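Side-chain contacts in glycoside transferase (Listeria monocytogenes, PDB 6R2M), which is a monomeric, extracellular glycoside hydrolase known as PssZ, probably acting on exopolysaccharide: residues S21-V26 with V63-T68; I53-E58 with D303-E308; E28-T31 with I37-Y40. All coordinates share one frame; numbering follows the deposited sequence.

Interaction 1: residues S21-V26 with V63-T68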
ATOM      1  N   SER A  21       7.398  20.147   4.066  1.00  9.32           N
ATOM      2  CA  SER A  21       6.397  20.725   3.172  1.00  9.01           C
ATOM      3  C   SER A  21       5.190  19.810   3.002  1.00  9.57           C
ATOM      4  O   SER A  21       4.050  20.291   2.923  1.00 11.20           O
ATOM      5  CB  SER A  21       7.038  21.036   1.819  1.00 13.67           C
ATOM      6  OG  SER A  21       7.701  19.899   1.303  1.00 15.68           O
ATOM      7  N   VAL A  22       5.413  18.493   2.921  1.00  8.08           N
ATOM      8  CA  VAL A  22       4.292  17.567   2.793  1.00  5.74           C
ATOM      9  C   VAL A  22       3.434  17.605   4.051  1.00  6.76           C
ATOM     10  O   VAL A  22       2.202  17.655   3.980  1.00  8.32           O
ATOM     11  CB  VAL A  22       4.785  16.138   2.495  1.00  9.53           C
ATOM     12  CG1 VAL A  22       3.644  15.139   2.702  1.00 10.00           C
ATOM     13  CG2 VAL A  22       5.320  16.038   1.082  1.00  8.40           C
ATOM     14  N   GLN A  23       4.076  17.579   5.224  1.00  7.17           N
ATOM     15  CA  GLN A  23       3.340  17.663   6.485  1.00  8.40           C
ATOM     16  C   GLN A  23       2.464  18.909   6.524  1.00 10.04           C
ATOM     17  O   GLN A  23       1.290  18.847   6.906  1.00 10.71           O
ATOM     18  CB  GLN A  23       4.317  17.655   7.667  1.00 10.72           C
ATOM     19  CG  GLN A  23       5.161  16.383   7.765  1.00  9.35           C
ATOM     20  CD  GLN A  23       6.533  16.535   7.107  1.00  8.12           C
ATOM     21  OE1 GLN A  23       6.636  16.815   5.913  1.00  9.44           O
ATOM     22  NE2 GLN A  23       7.587  16.351   7.888  1.00  8.63           N
ATOM     23  N   THR A  24       3.027  20.056   6.128  1.00 10.05           N
ATOM     24  CA  THR A  24       2.265  21.301   6.087  1.00  8.79           C
ATOM     25  C   THR A  24       1.107  21.196   5.110  1.00  9.19           C
ATOM     26  O   THR A  24      -0.018  21.594   5.430  1.00  9.34           O
ATOM     27  CB  THR A  24       3.189  22.452   5.706  1.00  8.43           C
ATOM     28  OG1 THR A  24       4.177  22.608   6.735  1.00 13.61           O
ATOM     29  CG2 THR A  24       2.415  23.767   5.563  1.00 13.16           C
ATOM     30  N   TYR A  25       1.354  20.602   3.940  1.00  9.11           N
ATOM     31  CA  TYR A  25       0.312  20.466   2.928  1.00 11.08           C
ATOM     32  C   TYR A  25      -0.786  19.514   3.389  1.00  9.27           C
ATOM     33  O   TYR A  25      -1.975  19.768   3.163  1.00  9.70           O
ATOM     34  CB  TYR A  25       0.935  19.983   1.624  1.00  9.19           C
ATOM     35  CG  TYR A  25      -0.033  19.937   0.483  1.00  9.95           C
ATOM     36  CD1 TYR A  25      -0.250  21.063  -0.298  1.00 11.79           C
ATOM     37  CD2 TYR A  25      -0.743  18.781   0.187  1.00  9.11           C
ATOM     38  CE1 TYR A  25      -1.142  21.039  -1.346  1.00 12.83           C
ATOM     39  CE2 TYR A  25      -1.645  18.742  -0.877  1.00  9.87           C
ATOM     40  CZ  TYR A  25      -1.824  19.887  -1.641  1.00 11.13           C
ATOM     41  OH  TYR A  25      -2.711  19.903  -2.697  1.00 12.50           O
ATOM     42  N   VAL A  26      -0.412  18.427   4.068  1.00  9.33           N
ATOM     43  CA  VAL A  26      -1.419  17.496   4.562  1.00  9.63           C
ATOM     44  C   VAL A  26      -2.272  18.150   5.643  1.00  9.97           C
ATOM     45  O   VAL A  26      -3.500  18.003   5.659  1.00  7.98           O
ATOM     46  CB  VAL A  26      -0.734  16.216   5.063  1.00  7.60           C
ATOM     47  CG1 VAL A  26      -1.721  15.368   5.891  1.00  8.83           C
ATOM     48  CG2 VAL A  26      -0.199  15.428   3.858  1.00  7.21           C
ATOM     49  N   VAL A  63      11.030  10.683   6.133  1.00  8.27           N
ATOM     50  CA  VAL A  63      11.544  12.049   6.261  1.00  9.29           C
ATOM     51  C   VAL A  63      11.991  12.369   7.689  1.00  7.61           C
ATOM     52  O   VAL A  63      12.260  13.532   8.003  1.00  8.55           O
ATOM     53  CB  VAL A  63      10.538  13.102   5.749  1.00  8.99           C
ATOM     54  CG1 VAL A  63      10.228  12.865   4.275  1.00 10.44           C
ATOM     55  CG2 VAL A  63       9.240  13.130   6.576  1.00  6.58           C
ATOM     56  N   ASN A  64      12.091  11.363   8.557  1.00  8.57           N
ATOM     57  CA  ASN A  64      12.711  11.519   9.879  1.00  8.12           C
ATOM     58  C   ASN A  64      11.946  12.500  10.755  1.00  7.88           C
ATOM     59  O   ASN A  64      12.534  13.369  11.394  1.00  8.96           O
ATOM     60  CB  ASN A  64      14.183  11.948   9.763  1.00  7.28           C
ATOM     61  CG  ASN A  64      14.925  11.832  11.089  1.00  8.66           C
ATOM     62  OD1 ASN A  64      14.750  10.855  11.814  1.00 10.66           O
ATOM     63  ND2 ASN A  64      15.720  12.845  11.423  1.00  8.87           N
ATOM     64  N   ASP A  65      10.619  12.384  10.783  1.00  6.41           N
ATOM     65  CA  ASP A  65       9.783  13.316  11.548  1.00  7.93           C
ATOM     66  C   ASP A  65       9.100  12.580  12.701  1.00  7.80           C
ATOM     67  O   ASP A  65       7.946  12.158  12.612  1.00  8.17           O
ATOM     68  CB  ASP A  65       8.769  14.000  10.626  1.00  7.70           C
ATOM     69  CG  ASP A  65       7.977  15.094  11.335  1.00 11.88           C
ATOM     70  OD1 ASP A  65       8.135  15.270  12.563  1.00 11.32           O
ATOM     71  OD2 ASP A  65       7.184  15.779  10.656  1.00 11.27           O
ATOM     72  N   SER A  66       9.817  12.461  13.822  1.00  8.49           N
ATOM     73  CA  SER A  66       9.269  11.678  14.925  1.00  6.28           C
ATOM     74  C   SER A  66       8.065  12.349  15.569  1.00  9.08           C
ATOM     75  O   SER A  66       7.146  11.658  16.031  1.00 10.09           O
ATOM     76  CB  SER A  66      10.356  11.417  15.963  1.00 10.46           C
ATOM     77  OG  SER A  66      10.567  12.609  16.691  1.00  9.56           O
ATOM     78  N   LYS A  67       8.060  13.677  15.627  1.00  7.62           N
ATOM     79  CA  LYS A  67       6.950  14.369  16.272  1.00  8.56           C
ATOM     80  C   LYS A  67       5.641  14.146  15.525  1.00 10.17           C
ATOM     81  O   LYS A  67       4.619  13.790  16.131  1.00  9.56           O
ATOM     82  CB  LYS A  67       7.244  15.861  16.382  1.00 10.67           C
ATOM     83  CG  LYS A  67       6.057  16.694  16.804  1.00 14.18           C
ATOM     84  CD  LYS A  67       6.476  18.147  16.982  1.00 17.65           C
ATOM     85  CE  LYS A  67       5.278  19.045  17.248  1.00 23.19           C
ATOM     86  NZ  LYS A  67       4.368  19.100  16.069  1.00 33.12           N
ATOM     87  N   THR A  68       5.647  14.341  14.204  1.00  8.26           N
ATOM     88  CA  THR A  68       4.415  14.107  13.455  1.00  7.66           C
ATOM     89  C   THR A  68       4.064  12.618  13.431  1.00  8.70           C
ATOM     90  O   THR A  68       2.884  12.268  13.478  1.00  8.61           O
ATOM     91  CB  THR A  68       4.523  14.689  12.037  1.00  7.84           C
ATOM     92  OG1 THR A  68       5.019  16.034  12.115  1.00 10.80           O
ATOM     93  CG2 THR A  68       3.132  14.724  11.344  1.00  7.64           C
TER
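Q23 turns CG to the side of its own backbone N and then bends sharply at chi2, while D65 holds its carboxylate opposite the backbone N (chi1 -174°), and the two side chains come towards each other from opposite directions. They meet at an N-cap: D65 sits immediately before helix 66-79 and Q23 reaches it from the first turn of helix 21-29. Q23 NE2 gives a nearly straight hydrogen bond to D65 OD2, 2.9 Å long with an N-H...O angle of 177°. The acceptor lies in the plane of the glutamine amide, where the N-H points, but the amide and carboxylate planes are turned 53° apart and OD2 is met on its anti side, somewhat out of the carboxylate plane.

Aspartate suits the N-cap because a short carboxylate can receive an N-H of the first helical turn. D65 OD1 does so with T68 N at 3.1 Å, the donor standing well above the carboxylate plane. The link leading here is short. N64 is the C-prime residue of a Schellman motif ending helix 50-62, and its positive phi is one that asparagine tolerates well. Glutamine is long enough to span the gap between the helices and has N-H to spare: Q23 NE2 also bonds to S19 O, just before helix 21-29. V63 adds an apolar neighbour, with CG2 3.9 Å from Q23 NE2, and T68 OG1 comes to 4.4 Å from Q23 CG.

Three donors grip the buried carboxylate and limit its rotation, two of them at OD2. T68 OG1 donates to D65 OD2 at 2.6 Å, and it reaches that oxygen from the face of the carboxylate plane opposite to the one used by Q23 NE2.

Interaction 2: residues I53-E58 with D303-E308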
ATOM      1  N   ILE A  53      -3.719   6.884   6.841  1.00  8.32           N
ATOM      2  CA  ILE A  53      -2.866   7.162   7.996  1.00  7.42           C
ATOM      3  C   ILE A  53      -1.616   6.288   7.947  1.00  7.53           C
ATOM      4  O   ILE A  53      -0.520   6.749   8.278  1.00  8.26           O
ATOM      5  CB  ILE A  53      -3.648   7.021   9.328  1.00  7.06           C
ATOM      6  CG1 ILE A  53      -2.815   7.540  10.506  1.00 10.37           C
ATOM      7  CG2 ILE A  53      -4.077   5.574   9.591  1.00  8.75           C
ATOM      8  CD1 ILE A  53      -3.607   7.636  11.821  1.00  7.39           C
ATOM      9  N   GLY A  54      -1.740   5.038   7.484  1.00  5.51           N
ATOM     10  CA  GLY A  54      -0.562   4.191   7.375  1.00  4.84           C
ATOM     11  C   GLY A  54       0.437   4.707   6.348  1.00  6.13           C
ATOM     12  O   GLY A  54       1.652   4.636   6.561  1.00  6.36           O
ATOM     13  N   LEU A  55      -0.054   5.214   5.218  1.00  6.19           N
ATOM     14  CA  LEU A  55       0.847   5.772   4.209  1.00  5.06           C
ATOM     15  C   LEU A  55       1.521   7.039   4.728  1.00  6.59           C
ATOM     16  O   LEU A  55       2.713   7.263   4.491  1.00  6.02           O
ATOM     17  CB  LEU A  55       0.081   6.062   2.918  1.00  5.63           C
ATOM     18  CG  LEU A  55      -0.223   4.837   2.066  1.00  5.55           C
ATOM     19  CD1 LEU A  55      -1.363   5.163   1.124  1.00  6.92           C
ATOM     20  CD2 LEU A  55       1.022   4.387   1.303  1.00  8.05           C
ATOM     21  N   TYR A  56       0.774   7.864   5.451  1.00  7.20           N
ATOM     22  CA  TYR A  56       1.371   9.048   6.045  1.00  4.63           C
ATOM     23  C   TYR A  56       2.425   8.660   7.070  1.00  8.27           C
ATOM     24  O   TYR A  56       3.511   9.249   7.098  1.00  7.51           O
ATOM     25  CB  TYR A  56       0.273   9.909   6.662  1.00  6.27           C
ATOM     26  CG  TYR A  56       0.681  11.318   7.018  1.00  5.30           C
ATOM     27  CD1 TYR A  56       1.636  12.017   6.283  1.00  9.66           C
ATOM     28  CD2 TYR A  56       0.095  11.944   8.099  1.00  4.42           C
ATOM     29  CE1 TYR A  56       1.984  13.320   6.632  1.00  8.12           C
ATOM     30  CE2 TYR A  56       0.445  13.236   8.464  1.00  6.43           C
ATOM     31  CZ  TYR A  56       1.380  13.913   7.720  1.00  6.12           C
ATOM     32  OH  TYR A  56       1.707  15.202   8.097  1.00  8.23           O
ATOM     33  N   MET A  57       2.142   7.646   7.895  1.00  6.18           N
ATOM     34  CA  MET A  57       3.153   7.150   8.829  1.00  7.00           C
ATOM     35  C   MET A  57       4.405   6.682   8.102  1.00  7.40           C
ATOM     36  O   MET A  57       5.527   6.960   8.546  1.00  7.01           O
ATOM     37  CB  MET A  57       2.575   6.014   9.665  1.00  6.45           C
ATOM     38  CG  MET A  57       1.597   6.511  10.702  1.00  5.86           C
ATOM     39  SD  MET A  57       0.636   5.207  11.529  1.00 10.42           S
ATOM     40  CE  MET A  57       1.961   4.252  12.299  1.00  9.36           C
ATOM     41  N   GLU A  58       4.227   5.945   7.000  1.00  6.97           N
ATOM     42  CA  GLU A  58       5.362   5.492   6.204  1.00  6.31           C
ATOM     43  C   GLU A  58       6.195   6.676   5.721  1.00  7.66           C
ATOM     44  O   GLU A  58       7.430   6.681   5.846  1.00  8.94           O
ATOM     45  CB  GLU A  58       4.837   4.653   5.037  1.00 11.72           C
ATOM     46  CG  GLU A  58       5.899   4.076   4.150  1.00 10.90           C
ATOM     47  CD  GLU A  58       5.315   3.153   3.089  1.00 15.70           C
ATOM     48  OE1 GLU A  58       4.211   2.608   3.308  1.00 19.67           O
ATOM     49  OE2 GLU A  58       5.968   2.957   2.042  1.00 16.20           O
ATOM     50  N   ASP A 303      -3.033   8.665  -4.161  1.00  6.00           N
ATOM     51  CA  ASP A 303      -2.177   9.101  -5.264  1.00  6.78           C
ATOM     52  C   ASP A 303      -1.183  10.155  -4.796  1.00  8.83           C
ATOM     53  O   ASP A 303       0.014  10.078  -5.105  1.00  8.17           O
ATOM     54  CB  ASP A 303      -3.032   9.656  -6.407  1.00  6.69           C
ATOM     55  CG  ASP A 303      -3.775   8.577  -7.162  1.00  9.97           C
ATOM     56  OD1 ASP A 303      -3.163   7.549  -7.497  1.00  9.66           O
ATOM     57  OD2 ASP A 303      -4.984   8.765  -7.419  1.00 12.07           O
ATOM     58  N   TYR A 304      -1.662  11.140  -4.040  1.00  6.15           N
ATOM     59  CA  TYR A 304      -0.792  12.206  -3.567  1.00  6.99           C
ATOM     60  C   TYR A 304       0.375  11.634  -2.774  1.00  6.55           C
ATOM     61  O   TYR A 304       1.540  11.938  -3.048  1.00  6.41           O
ATOM     62  CB  TYR A 304      -1.595  13.189  -2.711  1.00  5.11           C
ATOM     63  CG  TYR A 304      -0.713  14.179  -1.990  1.00  6.80           C
ATOM     64  CD1 TYR A 304      -0.225  15.304  -2.645  1.00  7.44           C
ATOM     65  CD2 TYR A 304      -0.325  13.967  -0.676  1.00  7.47           C
ATOM     66  CE1 TYR A 304       0.615  16.191  -2.000  1.00  7.77           C
ATOM     67  CE2 TYR A 304       0.505  14.855  -0.024  1.00  6.38           C
ATOM     68  CZ  TYR A 304       0.967  15.961  -0.688  1.00  8.27           C
ATOM     69  OH  TYR A 304       1.800  16.828  -0.004  1.00 10.00           O
ATOM     70  N   ILE A 305       0.079  10.766  -1.805  1.00  4.94           N
ATOM     71  CA  ILE A 305       1.120  10.393  -0.857  1.00  5.63           C
ATOM     72  C   ILE A 305       2.042   9.328  -1.437  1.00  6.86           C
ATOM     73  O   ILE A 305       3.225   9.284  -1.089  1.00  6.92           O
ATOM     74  CB  ILE A 305       0.503   9.944   0.481  1.00  4.49           C
ATOM     75  CG1 ILE A 305       1.562   9.945   1.588  1.00  4.82           C
ATOM     76  CG2 ILE A 305      -0.195   8.574   0.375  1.00  6.32           C
ATOM     77  CD1 ILE A 305       2.010  11.354   2.006  1.00  5.47           C
ATOM     78  N   ASN A 306       1.544   8.450  -2.318  1.00  5.38           N
ATOM     79  CA  ASN A 306       2.450   7.488  -2.935  1.00  4.64           C
ATOM     80  C   ASN A 306       3.407   8.168  -3.904  1.00  5.19           C
ATOM     81  O   ASN A 306       4.556   7.724  -4.042  1.00  6.51           O
ATOM     82  CB  ASN A 306       1.670   6.380  -3.641  1.00  4.85           C
ATOM     83  CG  ASN A 306       1.301   5.241  -2.698  1.00  6.24           C
ATOM     84  OD1 ASN A 306       2.171   4.546  -2.197  1.00  8.92           O
ATOM     85  ND2 ASN A 306       0.012   5.058  -2.448  1.00  8.75           N
ATOM     86  N   LYS A 307       2.984   9.262  -4.544  1.00  6.44           N
ATOM     87  CA  LYS A 307       3.949  10.025  -5.320  1.00  6.49           C
ATOM     88  C   LYS A 307       5.023  10.616  -4.405  1.00  5.63           C
ATOM     89  O   LYS A 307       6.217  10.485  -4.697  1.00  7.80           O
ATOM     90  CB  LYS A 307       3.243  11.111  -6.146  1.00  5.55           C
ATOM     91  CG  LYS A 307       4.209  12.028  -6.877  1.00  8.74           C
ATOM     92  CD  LYS A 307       3.503  12.893  -7.896  1.00  8.34           C
ATOM     93  CE  LYS A 307       4.505  13.783  -8.604  1.00  9.96           C
ATOM     94  NZ  LYS A 307       3.919  14.660  -9.657  1.00 12.86           N
ATOM     95  N   GLU A 308       4.624  11.207  -3.267  1.00  6.10           N
ATOM     96  CA  GLU A 308       5.618  11.801  -2.376  1.00  8.65           C
ATOM     97  C   GLU A 308       6.564  10.744  -1.819  1.00 10.93           C
ATOM     98  O   GLU A 308       7.775  10.969  -1.758  1.00  8.53           O
ATOM     99  CB  GLU A 308       4.944  12.558  -1.237  1.00  8.56           C
ATOM    100  CG  GLU A 308       4.130  13.757  -1.698  1.00  8.20           C
ATOM    101  CD  GLU A 308       4.939  14.755  -2.508  1.00 11.63           C
ATOM    102  OE1 GLU A 308       6.143  14.932  -2.232  1.00 14.72           O
ATOM    103  OE2 GLU A 308       4.351  15.378  -3.419  1.00 15.10           O
TER
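L55 and I305 carry the apolar part of this contact, a packing of helix 50-62 against helix 301-312. The two short helical segments run almost in the same direction, 20° apart, with their axes 9.9 Å from each other at closest approach. The methyl CG2 of I305 packs against L55, the two side chains crossing at a slant, 3.6 Å from L55 CB and 3.7 Å from L55 CD1. That methyl comes from the beta carbon itself: with CG1 opposite the backbone N (chi1 -164°), CG2 stands between the N and the carbonyl carbon. A beta-branched residue can therefore present a methyl close to the backbone while its longer arm goes another way. The longer arm of I305 ends in CD1, which meets Y56 CD1 obliquely at 4.3 Å, a looser apolar touch.

A second kind of contact sets an amide against a hydrocarbon. The side chain of N306 crosses that of L55 at about a right angle, and both leucine methyls meet the amide: L55 CD2 lies 3.7 Å from N306 OD1 and L55 CD1 lies 3.8 Å from N306 ND2. These are van der Waals approaches. The N-H side of the amide is served within its own helix, where N306 ND2 bonds to F302 O one turn back. On the side of helix 100-116, R105 touches L55.

All four touching residues are buried, and the segments are joined by shape and dispersion without a polar bond across them. Such a surface holds the helices together through exclusion of water, and it imposes little directional demand beyond the fit of leucine and isoleucine branches.

Interaction 3: residues E28-T31 with I37-Y40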
ATOM      1  N   GLU A  28      -2.975  21.234   5.886  1.00  8.93           N
ATOM      2  CA  GLU A  28      -3.824  22.273   5.309  1.00 13.13           C
ATOM      3  C   GLU A  28      -4.908  21.714   4.391  1.00 12.27           C
ATOM      4  O   GLU A  28      -5.958  22.348   4.227  1.00 15.94           O
ATOM      5  CB  GLU A  28      -2.956  23.284   4.551  1.00 14.67           C
ATOM      6  CG  GLU A  28      -3.724  24.310   3.722  1.00 24.24           C
ATOM      7  CD  GLU A  28      -4.344  25.406   4.567  1.00 28.16           C
ATOM      8  OE1 GLU A  28      -5.301  26.062   4.092  1.00 36.52           O
ATOM      9  OE2 GLU A  28      -3.870  25.619   5.704  1.00 41.39           O
ATOM     10  N   ASN A  29      -4.698  20.550   3.785  1.00 11.13           N
ATOM     11  CA  ASN A  29      -5.590  20.129   2.712  1.00  8.09           C
ATOM     12  C   ASN A  29      -6.242  18.775   2.901  1.00 11.09           C
ATOM     13  O   ASN A  29      -7.307  18.550   2.329  1.00 12.21           O
ATOM     14  CB  ASN A  29      -4.845  20.107   1.379  1.00  9.78           C
ATOM     15  CG  ASN A  29      -4.428  21.489   0.944  1.00 14.21           C
ATOM     16  OD1 ASN A  29      -5.257  22.276   0.487  1.00 15.24           O
ATOM     17  ND2 ASN A  29      -3.143  21.807   1.100  1.00 12.63           N
ATOM     18  N   TYR A  30      -5.628  17.862   3.642  1.00  9.63           N
ATOM     19  CA  TYR A  30      -6.163  16.515   3.769  1.00  8.05           C
ATOM     20  C   TYR A  30      -6.523  16.171   5.206  1.00 10.81           C
ATOM     21  O   TYR A  30      -6.665  14.990   5.528  1.00 12.21           O
ATOM     22  CB  TYR A  30      -5.159  15.489   3.241  1.00  7.81           C
ATOM     23  CG  TYR A  30      -5.071  15.393   1.733  1.00  6.07           C
ATOM     24  CD1 TYR A  30      -6.106  14.838   0.982  1.00  6.89           C
ATOM     25  CD2 TYR A  30      -3.923  15.810   1.063  1.00  7.67           C
ATOM     26  CE1 TYR A  30      -6.006  14.733  -0.402  1.00  7.03           C
ATOM     27  CE2 TYR A  30      -3.809  15.700  -0.318  1.00  9.18           C
ATOM     28  CZ  TYR A  30      -4.852  15.170  -1.043  1.00  6.74           C
ATOM     29  OH  TYR A  30      -4.722  15.071  -2.408  1.00  9.72           O
ATOM     30  N   THR A  31      -6.658  17.157   6.089  1.00 10.08           N
ATOM     31  CA  THR A  31      -6.942  16.875   7.489  1.00  8.23           C
ATOM     32  C   THR A  31      -8.299  17.438   7.878  1.00 11.73           C
ATOM     33  O   THR A  31      -8.560  18.632   7.699  1.00 13.92           O
ATOM     34  CB  THR A  31      -5.846  17.446   8.395  1.00  9.00           C
ATOM     35  OG1 THR A  31      -4.579  16.931   7.980  1.00 10.41           O
ATOM     36  CG2 THR A  31      -6.059  17.001   9.814  1.00 11.16           C
ATOM     37  N   ILE A  37      -6.936  11.982   8.551  1.00  9.65           N
ATOM     38  CA  ILE A  37      -6.580  12.193   7.149  1.00  8.23           C
ATOM     39  C   ILE A  37      -7.708  11.680   6.261  1.00  8.42           C
ATOM     40  O   ILE A  37      -8.127  10.522   6.378  1.00  9.08           O
ATOM     41  CB  ILE A  37      -5.248  11.492   6.824  1.00  8.67           C
ATOM     42  CG1 ILE A  37      -4.172  11.837   7.864  1.00 13.15           C
ATOM     43  CG2 ILE A  37      -4.785  11.817   5.389  1.00  9.27           C
ATOM     44  CD1 ILE A  37      -3.915  13.306   8.031  1.00 11.50           C
ATOM     45  N   VAL A  38      -8.191  12.544   5.349  1.00  7.06           N
ATOM     46  CA  VAL A  38      -9.326  12.247   4.481  1.00  6.64           C
ATOM     47  C   VAL A  38      -8.834  11.879   3.082  1.00  9.45           C
ATOM     48  O   VAL A  38      -7.718  12.220   2.675  1.00 10.63           O
ATOM     49  CB  VAL A  38     -10.298  13.447   4.448  1.00  9.99           C
ATOM     50  CG1 VAL A  38      -9.735  14.554   3.577  1.00 12.27           C
ATOM     51  CG2 VAL A  38     -11.681  13.006   3.976  1.00 11.92           C
ATOM     52  N   ASP A  39      -9.686  11.175   2.325  1.00  7.84           N
ATOM     53  CA  ASP A  39      -9.290  10.724   0.995  1.00  6.40           C
ATOM     54  C   ASP A  39      -9.301  11.855  -0.028  1.00  7.44           C
ATOM     55  O   ASP A  39      -8.421  11.912  -0.892  1.00  9.51           O
ATOM     56  CB  ASP A  39     -10.156   9.536   0.530  1.00  8.81           C
ATOM     57  CG  ASP A  39     -11.670   9.795   0.597  1.00  7.87           C
ATOM     58  OD1 ASP A  39     -12.135  10.744   1.257  1.00 10.06           O
ATOM     59  OD2 ASP A  39     -12.404   8.989  -0.020  1.00 13.23           O
ATOM     60  N   TYR A  40     -10.296  12.745   0.034  1.00  7.60           N
ATOM     61  CA  TYR A  40     -10.354  13.928  -0.816  1.00  7.64           C
ATOM     62  C   TYR A  40     -10.749  15.128   0.026  1.00 10.12           C
ATOM     63  O   TYR A  40     -11.600  15.011   0.912  1.00 12.67           O
ATOM     64  CB  TYR A  40     -11.380  13.793  -1.944  1.00  9.43           C
ATOM     65  CG  TYR A  40     -11.205  12.644  -2.907  1.00  8.36           C
ATOM     66  CD1 TYR A  40     -10.440  12.773  -4.061  1.00  7.68           C
ATOM     67  CD2 TYR A  40     -11.841  11.434  -2.679  1.00  6.99           C
ATOM     68  CE1 TYR A  40     -10.323  11.719  -4.952  1.00  7.80           C
ATOM     69  CE2 TYR A  40     -11.725  10.382  -3.553  1.00  6.95           C
ATOM     70  CZ  TYR A  40     -10.958  10.521  -4.686  1.00  9.41           C
ATOM     71  OH  TYR A  40     -10.855   9.460  -5.555  1.00 11.57           O
TER
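The Y30 ring reaches along the backbone of V38, D39 and Y40, presenting its CD1-CE1 side to them. V38 O lies 3.5 Å from Y30 CD1 and D39 O 3.7 Å from Y30 CE1, both placed obliquely to the ring, whereas Y40 CA comes to the ring edge, near its plane. A large aromatic suits this place because it can lie against several successive residues and still send its hydroxyl further, where Y30 OH bonds to T299 O. F301 meets the same ring edge-to-face.

The Y30 backbone binds the strand-like partner more directly. Its carbonyl oxygen takes the N-H of V38 at 2.9 Å, with an N-H...O angle of 164°, and also receives a CA-H...O contact from I37 CA at 3.2 Å. With T31 and I37 bridged by their backbones, this is a single isolated beta bridge: the chain leaves helix 21-29, turns through the short loop 32-36 and comes back to pair beside the helix end. V38 CG1 lies 3.7 Å from Y30 O, beside the bond. Beta-branched valine and isoleucine fit the extended backbone that the bridge requires. V38 O is buried by the contact and finds no hydrogen-bond partner.

I37 and T31 cross at a slant. I37 CG1 lies beside its own backbone N (chi1 -49°), and the chain ends with CD1 3.7 Å from T31 OG1. Threonine serves two roles at this junction: the hydroxyl abuts that isoleucine methyl and also bonds to V26 O, near the C-terminal end of helix 21-29.

How the interactions relate
Helix 21-29 ties the set together: interaction 1 uses its first turns and interaction 3 its end, their centres about 14 Å apart, and V26 CG1 packs 3.7 Å from I37 CD1 between them. Interaction 2 stands about 11 Å from interaction 1 and 12 Å from interaction 3, centre to centre. Y56 bridges the first two: its OH is 3.4 Å from Q23 CA and 3.6 Å from T68 CG2. Y304 reaches towards both of the others, with its OH 3.2 Å from Y25 CD2 and its CB 3.7 Å from Y30 OH. The three contacts thus form one continuous packed region among helices 21-29, 50-62, 66-79 and 301-312.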